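Local coordinates for protein serine racemase (Enterococcus faecalis, PDB 4ECL) that belongs to the alanine racemase family, being the cytoplasmic part of the serine racemase VanTG, with a TIM-barrel-like domain joined to a beta-rich C-terminal domain, at residues 46-51 and 368-373. Numbering follows the deposited sequence.
Sequences MYEVTT and LNIIRR
Glu48 on helix 46-55 meets both Ile370 and Arg372 of strand 369-372. The Glu48 carboxylate packs against the aliphatic side chain of Ile370. Glu48 CD lies 3.9 Å from Ile370 CG2, and the carboxylate oxygens sit against the Ile370 side chain. The glutamate chain bends at its second torsion (chi2 80°), which brings its carboxylate to the Ile370 side chain. Ile370 also touches Ile11 of strand 7-11.

Arg372 crosses the Glu48 side chain at about a right angle, and its NE comes to 3.9 Å from Glu48 CG. The guanidinium therefore packs on the aliphatic portion of the glutamate. Glu48 OE2 and Arg372 NH2 remain 4.8 Å apart, too far for a salt bridge, though the opposite charges may still attract weakly.

The contact bridges the two domains of the alanine racemase fold. The helix belongs to the TIM-barrel domain. The strand, near the C-terminus, pairs in parallel with strand 7-11 in the sheet of the C-terminal domain. The axes of helix segment 46-51 and strand 369-372 come within 9.5 Å, and side chains span the gap at the protein surface.

The aromatic part involves Tyr47. Its CE2 lies 3.7 Å from Arg372 NH2, in the plane of the guanidinium and at its edge. Ring and guanidinium planes are 55° apart, so the two groups do not stack. The Tyr47 ring also meets Tyr75 edge-to-face.

Within the helix, Thr51 OG1 donates to Tyr47 O at 2.8 Å, one turn back.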
loop_
_atom_site.group_PDB
_atom_site.type_symbol
_atom_site.label_atom_id
_atom_site.label_comp_id
_atom_site.label_asym_id
_atom_site.label_seq_id
_atom_site.Cartn_x
_atom_site.Cartn_y
_atom_site.Cartn_z
HETATM N N MSE A 46 -1.036 -4.702 13.308
HETATM C CA MSE A 46 -1.140 -4.003 14.578
HETATM C C MSE A 46 -1.796 -4.854 15.656
HETATM O O MSE A 46 -1.387 -4.811 16.817
HETATM C CB MSE A 46 -1.875 -2.663 14.430
HETATM C CG MSE A 46 -1.467 -1.654 15.504
HETATM SE SE MSE A 46 -2.422 0.027 15.399
HETATM C CE MSE A 46 -1.949 0.541 13.581
ATOM N N TYR A 47 -2.800 -5.637 15.277
ATOM C CA TYR A 47 -3.494 -6.481 16.246
ATOM C C TYR A 47 -2.549 -7.547 16.798
ATOM O O TYR A 47 -2.417 -7.723 18.013
ATOM C CB TYR A 47 -4.722 -7.140 15.614
ATOM C CG TYR A 47 -5.444 -8.088 16.552
ATOM C CD1 TYR A 47 -6.105 -7.608 17.671
ATOM C CD2 TYR A 47 -5.465 -9.457 16.318
ATOM C CE1 TYR A 47 -6.766 -8.456 18.536
ATOM C CE2 TYR A 47 -6.127 -10.320 17.183
ATOM C CZ TYR A 47 -6.775 -9.811 18.294
ATOM O OH TYR A 47 -7.437 -10.647 19.167
ATOM N N GLU A 48 -1.877 -8.237 15.889
ATOM C CA GLU A 48 -0.994 -9.325 16.263
ATOM C C GLU A 48 0.143 -8.808 17.125
ATOM O O GLU A 48 0.402 -9.338 18.198
ATOM C CB GLU A 48 -0.449 -10.034 15.017
ATOM C CG GLU A 48 -1.493 -10.870 14.265
ATOM C CD GLU A 48 -2.403 -10.041 13.348
ATOM O OE1 GLU A 48 -2.114 -8.845 13.105
ATOM O OE2 GLU A 48 -3.415 -10.596 12.867
ATOM N N VAL A 49 0.802 -7.754 16.662
ATOM C CA VAL A 49 1.998 -7.277 17.331
ATOM C C VAL A 49 1.723 -6.662 18.699
ATOM O O VAL A 49 2.359 -7.024 19.692
ATOM C CB VAL A 49 2.771 -6.298 16.447
ATOM C CG1 VAL A 49 3.812 -5.532 17.269
ATOM C CG2 VAL A 49 3.417 -7.045 15.312
ATOM N N THR A 50 0.765 -5.745 18.756
ATOM C CA THR A 50 0.513 -4.989 19.976
ATOM C C THR A 50 -0.025 -5.846 21.123
ATOM O O THR A 50 0.394 -5.679 22.273
ATOM C CB THR A 50 -0.408 -3.769 19.725
ATOM O OG1 THR A 50 0.039 -3.052 18.565
ATOM C CG2 THR A 50 -0.367 -2.828 20.907
ATOM N N THR A 51 -0.938 -6.768 20.833
ATOM C CA THR A 51 -1.422 -7.655 21.891
ATOM C C THR A 51 -0.268 -8.488 22.474
ATOM O O THR A 51 -0.171 -8.677 23.694
ATOM C CB THR A 51 -2.555 -8.577 21.405
ATOM O OG1 THR A 51 -2.097 -9.328 20.282
ATOM C CG2 THR A 51 -3.772 -7.759 20.991
ATOM N N LEU A 368 -2.900 -9.067 2.247
ATOM C CA LEU A 368 -2.041 -10.157 2.728
ATOM C C LEU A 368 -2.552 -10.710 4.044
ATOM O O LEU A 368 -2.852 -9.948 4.954
ATOM C CB LEU A 368 -0.610 -9.648 2.932
ATOM C CG LEU A 368 0.190 -9.275 1.684
ATOM C CD1 LEU A 368 1.511 -8.613 2.056
ATOM C CD2 LEU A 368 0.423 -10.527 0.851
ATOM N N ASN A 369 -2.620 -12.035 4.171
ATOM C CA ASN A 369 -2.996 -12.619 5.451
ATOM C C ASN A 369 -1.816 -12.568 6.409
ATOM O O ASN A 369 -0.666 -12.587 5.984
ATOM C CB ASN A 369 -3.517 -14.045 5.287
ATOM C CG ASN A 369 -4.872 -14.088 4.595
ATOM O OD1 ASN A 369 -4.993 -14.548 3.454
ATOM N ND2 ASN A 369 -5.898 -13.596 5.283
ATOM N N ILE A 370 -2.098 -12.477 7.702
ATOM C CA ILE A 370 -1.023 -12.403 8.692
ATOM C C ILE A 370 -1.052 -13.586 9.649
ATOM O O ILE A 370 -2.065 -13.850 10.294
ATOM C CB ILE A 370 -1.056 -11.081 9.480
ATOM C CG1 ILE A 370 -0.948 -9.903 8.509
ATOM C CG2 ILE A 370 0.061 -11.052 10.497
ATOM C CD1 ILE A 370 -0.706 -8.577 9.176
ATOM N N ILE A 371 0.065 -14.302 9.718
ATOM C CA ILE A 371 0.174 -15.484 10.561
ATOM C C ILE A 371 1.316 -15.376 11.583
ATOM O O ILE A 371 2.444 -15.018 11.234
ATOM C CB ILE A 371 0.358 -16.759 9.704
ATOM C CG1 ILE A 371 -0.983 -17.207 9.122
ATOM C CG2 ILE A 371 0.930 -17.888 10.518
ATOM C CD1 ILE A 371 -1.291 -16.609 7.778
ATOM N N ARG A 372 1.014 -15.691 12.841
ATOM C CA ARG A 372 2.026 -15.705 13.904
ATOM C C ARG A 372 2.897 -16.947 13.808
ATOM O O ARG A 372 2.406 -18.020 13.486
ATOM C CB ARG A 372 1.371 -15.680 15.291
ATOM C CG ARG A 372 0.387 -14.549 15.500
ATOM C CD ARG A 372 -0.190 -14.552 16.909
ATOM N NE ARG A 372 -1.214 -13.520 17.056
ATOM C CZ ARG A 372 -2.522 -13.761 17.082
ATOM N NH1 ARG A 372 -2.975 -15.008 16.994
ATOM N NH2 ARG A 372 -3.377 -12.754 17.210
ATOM N N ARG A 373 4.186 -16.793 14.095
ATOM C CA ARG A 373 5.099 -17.929 14.217
ATOM C C ARG A 373 6.117 -17.699 15.340
ATOM O O ARG A 373 5.771 -17.275 16.446
ATOM C CB ARG A 373 5.827 -18.185 12.897
ATOM C CG ARG A 373 4.928 -18.669 11.768
ATOM C CD ARG A 373 4.369 -20.057 12.063
ATOM N NE ARG A 373 3.428 -20.504 11.037
ATOM C CZ ARG A 373 3.792 -21.014 9.866
ATOM N NH1 ARG A 373 5.080 -21.137 9.568
ATOM N NH2 ARG A 373 2.871 -21.398 8.992
#